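PDB 2Q3L: uncharacterized protein from Shewanella loihica PV-4, which is of unknown function but has a SpoIIAA-like fold of the STAS/SEC14 kind, and may associate with membranes and bind a ligand. Local coordinates for residues S4-I9 / K25-L30; D59-D64 / A89-G94. One frame throughout, in Å; residues are numbered along the deposited sequence.

Interaction 1 of 2, residues S4-I9 / K25-L30; sequences SNLHGI and KAVGKL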
ATOM      1  N   SER A   4       6.821  -9.820  -2.237  1.00 52.76           N
ATOM      2  CA  SER A   4       7.874  -8.959  -1.645  1.00 54.04           C
ATOM      3  C   SER A   4       8.420  -7.966  -2.687  1.00 53.16           C
ATOM      4  O   SER A   4       9.612  -7.783  -2.834  1.00 54.64           O
ATOM      5  CB  SER A   4       8.971  -9.797  -0.994  1.00 54.44           C
ATOM      6  OG  SER A   4       9.393 -10.831  -1.855  1.00 59.97           O
ATOM      7  N   ASN A   5       7.494  -7.322  -3.386  1.00 51.63           N
ATOM      8  CA  ASN A   5       7.777  -6.343  -4.427  1.00 52.07           C
ATOM      9  C   ASN A   5       8.571  -5.107  -3.963  1.00 51.45           C
ATOM     10  O   ASN A   5       8.319  -4.560  -2.893  1.00 51.87           O
ATOM     11  CB  ASN A   5       6.455  -5.893  -5.109  1.00 51.87           C
ATOM     12  CG  ASN A   5       5.331  -5.342  -4.083  1.00 62.16           C
ATOM     13  OD1 ASN A   5       4.823  -6.086  -3.210  1.00 53.13           O
ATOM     14  ND2 ASN A   5       4.907  -4.064  -4.281  1.00 43.88           N
ATOM     15  N   LEU A   6       9.543  -4.690  -4.763  1.00 50.50           N
ATOM     16  CA  LEU A   6      10.367  -3.521  -4.445  1.00 51.50           C
ATOM     17  C   LEU A   6       9.621  -2.239  -4.784  1.00 49.79           C
ATOM     18  O   LEU A   6       9.121  -2.083  -5.907  1.00 49.57           O
ATOM     19  CB  LEU A   6      11.647  -3.498  -5.280  1.00 51.19           C
ATOM     20  CG  LEU A   6      12.544  -2.287  -4.990  1.00 53.83           C
ATOM     21  CD1 LEU A   6      13.335  -2.526  -3.712  1.00 62.46           C
ATOM     22  CD2 LEU A   6      13.467  -2.019  -6.123  1.00 55.84           C
ATOM     23  N   HIS A   7       9.623  -1.290  -3.859  1.00 48.76           N
ATOM     24  CA  HIS A   7       8.971  -0.000  -4.120  1.00 48.41           C
ATOM     25  C   HIS A   7       9.564   1.084  -3.269  1.00 46.64           C
ATOM     26  O   HIS A   7      10.256   0.806  -2.299  1.00 51.27           O
ATOM     27  CB  HIS A   7       7.460  -0.107  -3.862  1.00 46.31           C
ATOM     28  CG  HIS A   7       7.134  -0.482  -2.453  1.00 43.64           C
ATOM     29  ND1 HIS A   7       6.774   0.454  -1.493  1.00 45.91           N
ATOM     30  CD2 HIS A   7       7.150  -1.680  -1.829  1.00 36.02           C
ATOM     31  CE1 HIS A   7       6.561  -0.168  -0.346  1.00 48.44           C
ATOM     32  NE2 HIS A   7       6.797  -1.461  -0.518  1.00 46.69           N
ATOM     33  N   GLY A   8       9.319   2.319  -3.662  1.00 47.83           N
ATOM     34  CA  GLY A   8       9.731   3.471  -2.888  1.00 47.71           C
ATOM     35  C   GLY A   8       9.899   4.737  -3.689  1.00 46.52           C
ATOM     36  O   GLY A   8       9.802   4.742  -4.910  1.00 48.74           O
ATOM     37  N   ILE A   9      10.176   5.812  -2.971  1.00 47.43           N
ATOM     38  CA  ILE A   9      10.506   7.090  -3.587  1.00 47.70           C
ATOM     39  C   ILE A   9      11.848   7.490  -3.048  1.00 47.49           C
ATOM     40  O   ILE A   9      12.042   7.498  -1.843  1.00 47.33           O
ATOM     41  CB  ILE A   9       9.502   8.195  -3.258  1.00 46.00           C
ATOM     42  CG1 ILE A   9       8.075   7.697  -3.480  1.00 45.09           C
ATOM     43  CG2 ILE A   9       9.776   9.416  -4.075  1.00 50.63           C
ATOM     44  CD1 ILE A   9       6.986   8.669  -3.042  1.00 50.31           C
ATOM     45  N   LYS A  25      12.739   9.748  -7.721  1.00 50.40           N
ATOM     46  CA  LYS A  25      12.713   8.531  -8.491  1.00 51.20           C
ATOM     47  C   LYS A  25      11.714   7.640  -7.785  1.00 50.37           C
ATOM     48  O   LYS A  25      11.946   7.209  -6.652  1.00 52.20           O
ATOM     49  CB  LYS A  25      14.070   7.837  -8.621  1.00 52.35           C
ATOM     50  CG  LYS A  25      13.925   6.609  -9.512  1.00 49.89           C
ATOM     51  CD  LYS A  25      15.144   5.783  -9.658  1.00 55.69           C
ATOM     52  CE  LYS A  25      14.833   4.697 -10.719  1.00 53.55           C
ATOM     53  NZ  LYS A  25      15.953   3.825 -10.922  1.00 58.71           N
ATOM     54  N   ALA A  26      10.610   7.380  -8.478  1.00 49.46           N
ATOM     55  CA  ALA A  26       9.499   6.604  -7.971  1.00 49.55           C
ATOM     56  C   ALA A  26       9.571   5.186  -8.556  1.00 52.45           C
ATOM     57  O   ALA A  26       9.603   4.999  -9.780  1.00 49.59           O
ATOM     58  CB  ALA A  26       8.229   7.270  -8.358  1.00 49.60           C
ATOM     59  N   VAL A  27       9.593   4.196  -7.664  1.00 51.75           N
ATOM     60  CA  VAL A  27       9.770   2.803  -8.064  1.00 51.40           C
ATOM     61  C   VAL A  27       8.698   1.866  -7.525  1.00 50.11           C
ATOM     62  O   VAL A  27       8.355   1.902  -6.360  1.00 50.99           O
ATOM     63  CB  VAL A  27      11.124   2.289  -7.541  1.00 50.69           C
ATOM     64  CG1 VAL A  27      11.326   0.836  -7.928  1.00 52.67           C
ATOM     65  CG2 VAL A  27      12.260   3.171  -8.067  1.00 55.90           C
ATOM     66  N   GLY A  28       8.190   1.008  -8.390  1.00 50.77           N
ATOM     67  CA  GLY A  28       7.219  -0.012  -7.993  1.00 48.79           C
ATOM     68  C   GLY A  28       5.854   0.552  -7.711  1.00 47.57           C
ATOM     69  O   GLY A  28       5.444   1.498  -8.354  1.00 42.79           O
ATOM     70  N   LYS A  29       5.164  -0.048  -6.735  1.00 49.16           N
ATOM     71  CA  LYS A  29       3.811   0.339  -6.342  1.00 46.77           C
ATOM     72  C   LYS A  29       3.929   1.122  -5.035  1.00 46.75           C
ATOM     73  O   LYS A  29       4.211   0.568  -3.990  1.00 44.55           O
ATOM     74  CB  LYS A  29       2.960  -0.931  -6.191  1.00 49.49           C
ATOM     75  CG  LYS A  29       1.494  -0.692  -5.793  1.00 57.69           C
ATOM     76  CD  LYS A  29       0.686   0.053  -6.818  1.00 59.94           C
ATOM     77  CE  LYS A  29      -0.803  -0.258  -6.649  1.00 60.75           C
ATOM     78  NZ  LYS A  29      -1.669   0.675  -7.386  1.00 65.27           N
ATOM     79  N   LEU A  30       3.710   2.433  -5.124  1.00 49.48           N
ATOM     80  CA  LEU A  30       3.909   3.353  -4.010  1.00 47.10           C
ATOM     81  C   LEU A  30       2.798   3.211  -2.987  1.00 46.42           C
ATOM     82  O   LEU A  30       1.630   3.006  -3.357  1.00 49.01           O
ATOM     83  CB  LEU A  30       3.962   4.805  -4.513  1.00 43.73           C
ATOM     84  CG  LEU A  30       4.972   5.070  -5.637  1.00 41.57           C
ATOM     85  CD1 LEU A  30       5.025   6.601  -5.905  1.00 46.00           C
ATOM     86  CD2 LEU A  30       6.348   4.600  -5.305  1.00 44.64           C
TER
HETATM   87  O   HOH W   1       6.216  -2.669  -6.310  1.00 44.46           O
HETATM   88  O   HOH W   2       3.673  -1.928  -2.632  1.00 52.62           O
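Gly8 and Val27 face each other as an antiparallel hydrogen-bonded pair. Val27 N donates to Gly8 O at 2.8 Å and Gly8 N returns a bond to Val27 O at 2.9 Å. Leu30 CD2 also lies 3.5 Å from Gly8 O. Ile9 meets Leu30 about at a right angle, its CG1 4.0 Å from Leu30 CD2. On the sheet face carrying Val27, Val27 CG1 meets Leu6 CD2 obliquely at 4.0 Å. Where the strand turns its corner at Gly28 and Lys29, water takes over. One molecule accepts from Asn5 ND2 and Lys29 N and donates to Leu6 O; a second links Asn5 ND2 to Lys29 O. His7 CB rests 3.3 Å from Lys29 O; chi1 of 60° sets CG of His7 between the backbone N and the carbonyl carbon, and CG lies 3.5 Å from the same Lys29 O. The ring is fixed at both nitrogens, ND1 by Asp34 and NE2 by Asn5 OD1 of the second subunit, and the sheet continues into that subunit through His7 and Gly8. Between the two segments, direct backbone bonds thus give way to water bridges at the corner, where Asn5 serves both its own chain and the dimer interface.

Interaction 2 of 2, residues D59-D64 / A89-G94; sequences DITELD and AIIGQG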
ATOM      1  N   ASP A  59      11.678  10.777 -12.094  1.00 46.97           N
ATOM      2  CA  ASP A  59      11.945   9.593 -12.909  1.00 48.67           C
ATOM      3  C   ASP A  59      10.871   8.561 -12.506  1.00 49.03           C
ATOM      4  O   ASP A  59      10.797   8.100 -11.351  1.00 42.99           O
ATOM      5  CB  ASP A  59      13.398   9.115 -12.688  1.00 46.77           C
ATOM      6  CG  ASP A  59      13.733   7.795 -13.421  1.00 55.79           C
ATOM      7  OD1 ASP A  59      12.822   7.060 -13.838  1.00 54.85           O
ATOM      8  OD2 ASP A  59      14.930   7.461 -13.535  1.00 58.77           O
ATOM      9  N   ILE A  60       9.988   8.292 -13.459  1.00 50.10           N
ATOM     10  CA  ILE A  60       8.950   7.298 -13.306  1.00 51.03           C
ATOM     11  C   ILE A  60       9.201   6.083 -14.207  1.00 51.85           C
ATOM     12  O   ILE A  60       8.278   5.303 -14.437  1.00 50.50           O
ATOM     13  CB  ILE A  60       7.526   7.895 -13.580  1.00 51.38           C
ATOM     14  CG1 ILE A  60       7.358   8.361 -15.038  1.00 50.72           C
ATOM     15  CG2 ILE A  60       7.258   9.056 -12.616  1.00 52.12           C
ATOM     16  CD1 ILE A  60       5.930   8.869 -15.339  1.00 48.45           C
ATOM     17  N   THR A  61      10.439   5.898 -14.671  1.00 51.79           N
ATOM     18  CA  THR A  61      10.768   4.776 -15.552  1.00 53.51           C
ATOM     19  C   THR A  61      10.497   3.387 -14.917  1.00 55.13           C
ATOM     20  O   THR A  61      10.210   2.416 -15.632  1.00 54.99           O
ATOM     21  CB  THR A  61      12.253   4.794 -16.036  1.00 52.32           C
ATOM     22  OG1 THR A  61      13.156   4.715 -14.907  1.00 48.27           O
ATOM     23  CG2 THR A  61      12.557   6.037 -16.861  1.00 54.54           C
ATOM     24  N   GLU A  62      10.607   3.290 -13.594  1.00 55.76           N
ATOM     25  CA  GLU A  62      10.411   2.015 -12.894  1.00 55.44           C
ATOM     26  C   GLU A  62       9.182   2.058 -11.970  1.00 55.33           C
ATOM     27  O   GLU A  62       9.045   1.236 -11.069  1.00 53.83           O
ATOM     28  CB  GLU A  62      11.678   1.669 -12.116  1.00 56.48           C
ATOM     29  CG  GLU A  62      12.897   1.391 -12.976  1.00 53.87           C
ATOM     30  CD  GLU A  62      14.167   1.337 -12.137  1.00 67.16           C
ATOM     31  OE1 GLU A  62      14.064   1.129 -10.911  1.00 74.29           O
ATOM     32  OE2 GLU A  62      15.276   1.518 -12.694  1.00 84.85           O
ATOM     33  N   LEU A  63       8.292   3.021 -12.221  1.00 55.56           N
ATOM     34  CA  LEU A  63       7.055   3.172 -11.485  1.00 54.32           C
ATOM     35  C   LEU A  63       5.972   2.267 -12.018  1.00 54.83           C
ATOM     36  O   LEU A  63       5.669   2.324 -13.188  1.00 55.58           O
ATOM     37  CB  LEU A  63       6.557   4.610 -11.606  1.00 54.89           C
ATOM     38  CG  LEU A  63       5.275   4.959 -10.831  1.00 50.45           C
ATOM     39  CD1 LEU A  63       5.414   4.663  -9.342  1.00 43.62           C
ATOM     40  CD2 LEU A  63       4.884   6.371 -11.054  1.00 51.17           C
ATOM     41  N   ASP A  64       5.368   1.455 -11.156  1.00 55.00           N
ATOM     42  CA  ASP A  64       4.242   0.612 -11.527  1.00 54.53           C
ATOM     43  C   ASP A  64       2.946   1.392 -11.247  1.00 54.00           C
ATOM     44  O   ASP A  64       2.081   1.447 -12.078  1.00 57.18           O
ATOM     45  CB  ASP A  64       4.269  -0.718 -10.764  1.00 55.74           C
ATOM     46  CG  ASP A  64       5.524  -1.587 -11.085  1.00 63.33           C
ATOM     47  OD1 ASP A  64       6.101  -1.487 -12.204  1.00 58.75           O
ATOM     48  OD2 ASP A  64       5.906  -2.423 -10.220  1.00 70.28           O
ATOM     49  N   ALA A  89      10.198  18.227 -14.939  1.00 48.64           N
ATOM     50  CA  ALA A  89      10.554  17.302 -16.015  1.00 48.47           C
ATOM     51  C   ALA A  89      10.173  15.892 -15.604  1.00 48.23           C
ATOM     52  O   ALA A  89      10.618  15.441 -14.584  1.00 47.42           O
ATOM     53  CB  ALA A  89      12.044  17.339 -16.262  1.00 49.65           C
ATOM     54  N   ILE A  90       9.376  15.203 -16.421  1.00 48.06           N
ATOM     55  CA  ILE A  90       9.050  13.824 -16.173  1.00 50.28           C
ATOM     56  C   ILE A  90       9.860  12.923 -17.090  1.00 48.36           C
ATOM     57  O   ILE A  90       9.837  13.091 -18.271  1.00 50.89           O
ATOM     58  CB  ILE A  90       7.575  13.545 -16.436  1.00 50.11           C
ATOM     59  CG1 ILE A  90       6.696  14.521 -15.624  1.00 49.64           C
ATOM     60  CG2 ILE A  90       7.240  12.109 -16.105  1.00 51.28           C
ATOM     61  CD1 ILE A  90       6.905  14.469 -14.166  1.00 44.30           C
ATOM     62  N   ILE A  91      10.553  11.953 -16.523  1.00 49.03           N
ATOM     63  CA  ILE A  91      11.356  11.010 -17.279  1.00 49.83           C
ATOM     64  C   ILE A  91      10.680   9.660 -17.242  1.00 48.38           C
ATOM     65  O   ILE A  91      10.520   9.076 -16.183  1.00 47.51           O
ATOM     66  CB  ILE A  91      12.775  10.921 -16.717  1.00 51.65           C
ATOM     67  CG1 ILE A  91      13.424  12.286 -16.877  1.00 58.43           C
ATOM     68  CG2 ILE A  91      13.611   9.862 -17.467  1.00 52.55           C
ATOM     69  CD1 ILE A  91      14.867  12.314 -16.556  1.00 73.05           C
ATOM     70  N   GLY A  92      10.254   9.182 -18.402  1.00 47.25           N
ATOM     71  CA  GLY A  92       9.613   7.877 -18.478  1.00 47.47           C
ATOM     72  C   GLY A  92       9.751   7.286 -19.862  1.00 48.07           C
ATOM     73  O   GLY A  92      10.674   7.615 -20.592  1.00 48.38           O
ATOM     74  N   GLN A  93       8.845   6.401 -20.222  1.00 48.60           N
ATOM     75  CA  GLN A  93       8.892   5.782 -21.519  1.00 50.06           C
ATOM     76  C   GLN A  93       7.505   5.677 -22.060  1.00 49.87           C
ATOM     77  O   GLN A  93       6.579   5.326 -21.329  1.00 52.57           O
ATOM     78  CB  GLN A  93       9.480   4.366 -21.393  1.00 51.66           C
ATOM     79  N   GLY A  94       7.351   5.960 -23.342  1.00 51.83           N
ATOM     80  CA  GLY A  94       6.073   5.742 -24.023  1.00 51.41           C
ATOM     81  C   GLY A  94       5.122   6.918 -24.075  1.00 51.26           C
ATOM     82  O   GLY A  94       5.184   7.834 -23.252  1.00 49.73           O
TER
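Ile91 sits beside Asp59 in a parallel bridge, its CB 4.1 Å from Asp59 CA, and has the most surface buried of the residues here. Its carbonyl O accepts from Ile60 N at 2.9 Å. Ile91 CG2 touches Thr61 CG2 at 4.0 Å. Ile60 leans over the same carbonyl, CG1 3.4 Å from Ile91 O, with chi1 of 64° setting CG1 between its own backbone N and carbonyl carbon. Its CD1 reaches Ile90 CG2 at 3.6 Å, while Gln97 of helix 95-107 also touches Ile60. Thr61 lays CG2 3.8 Å from Gly92 CA. What positions it is Asp59, whose OD1 accepts from Thr61 N in an Asx turn and from Thr61 OG1 at 2.6 Å, a bond that uses the syn lone pair of Asp59 OD1. An alanine in place of Asp59 would probably leave Thr61 N and OG1 without this shared acceptor and the start of the turn freer to shift. That turn, type I from Ile60 to Leu63, swings the chain round a corner as strand 85-91 ends and Gly94 stands at the N-cap position before helix 95-107. Strand 54-66, helix 68-81 and strand 85-91 form a beta-alpha-beta unit with neighbouring parallel strands, part of the SpoIIAA-like fold of the STAS clan.

How the interactions relate
Interactions 1 and 2 lie in one mixed sheet, their centres 12 Å apart, and meet where strands 19-30 and 54-66 run side by side. Gly28 is the main junction: its N probably bonds to Glu62 O at 2.8 Å and its O to Asp64 N at 2.8 Å, tying the two corners together. A salt bridge joins Lys25 to Glu62. The side chains of Ile9 and Ile60 each lie about 4 Å from bound methylpentanediol, probably from the crystallisation liquor, though such molecules often mark pockets. The side chain of Ile90 is about 10 Å from the sodium ion bound at Asn105, Thr108 and Gly110. The dimer interface involves interaction 1 but not 59-64 or 89-94.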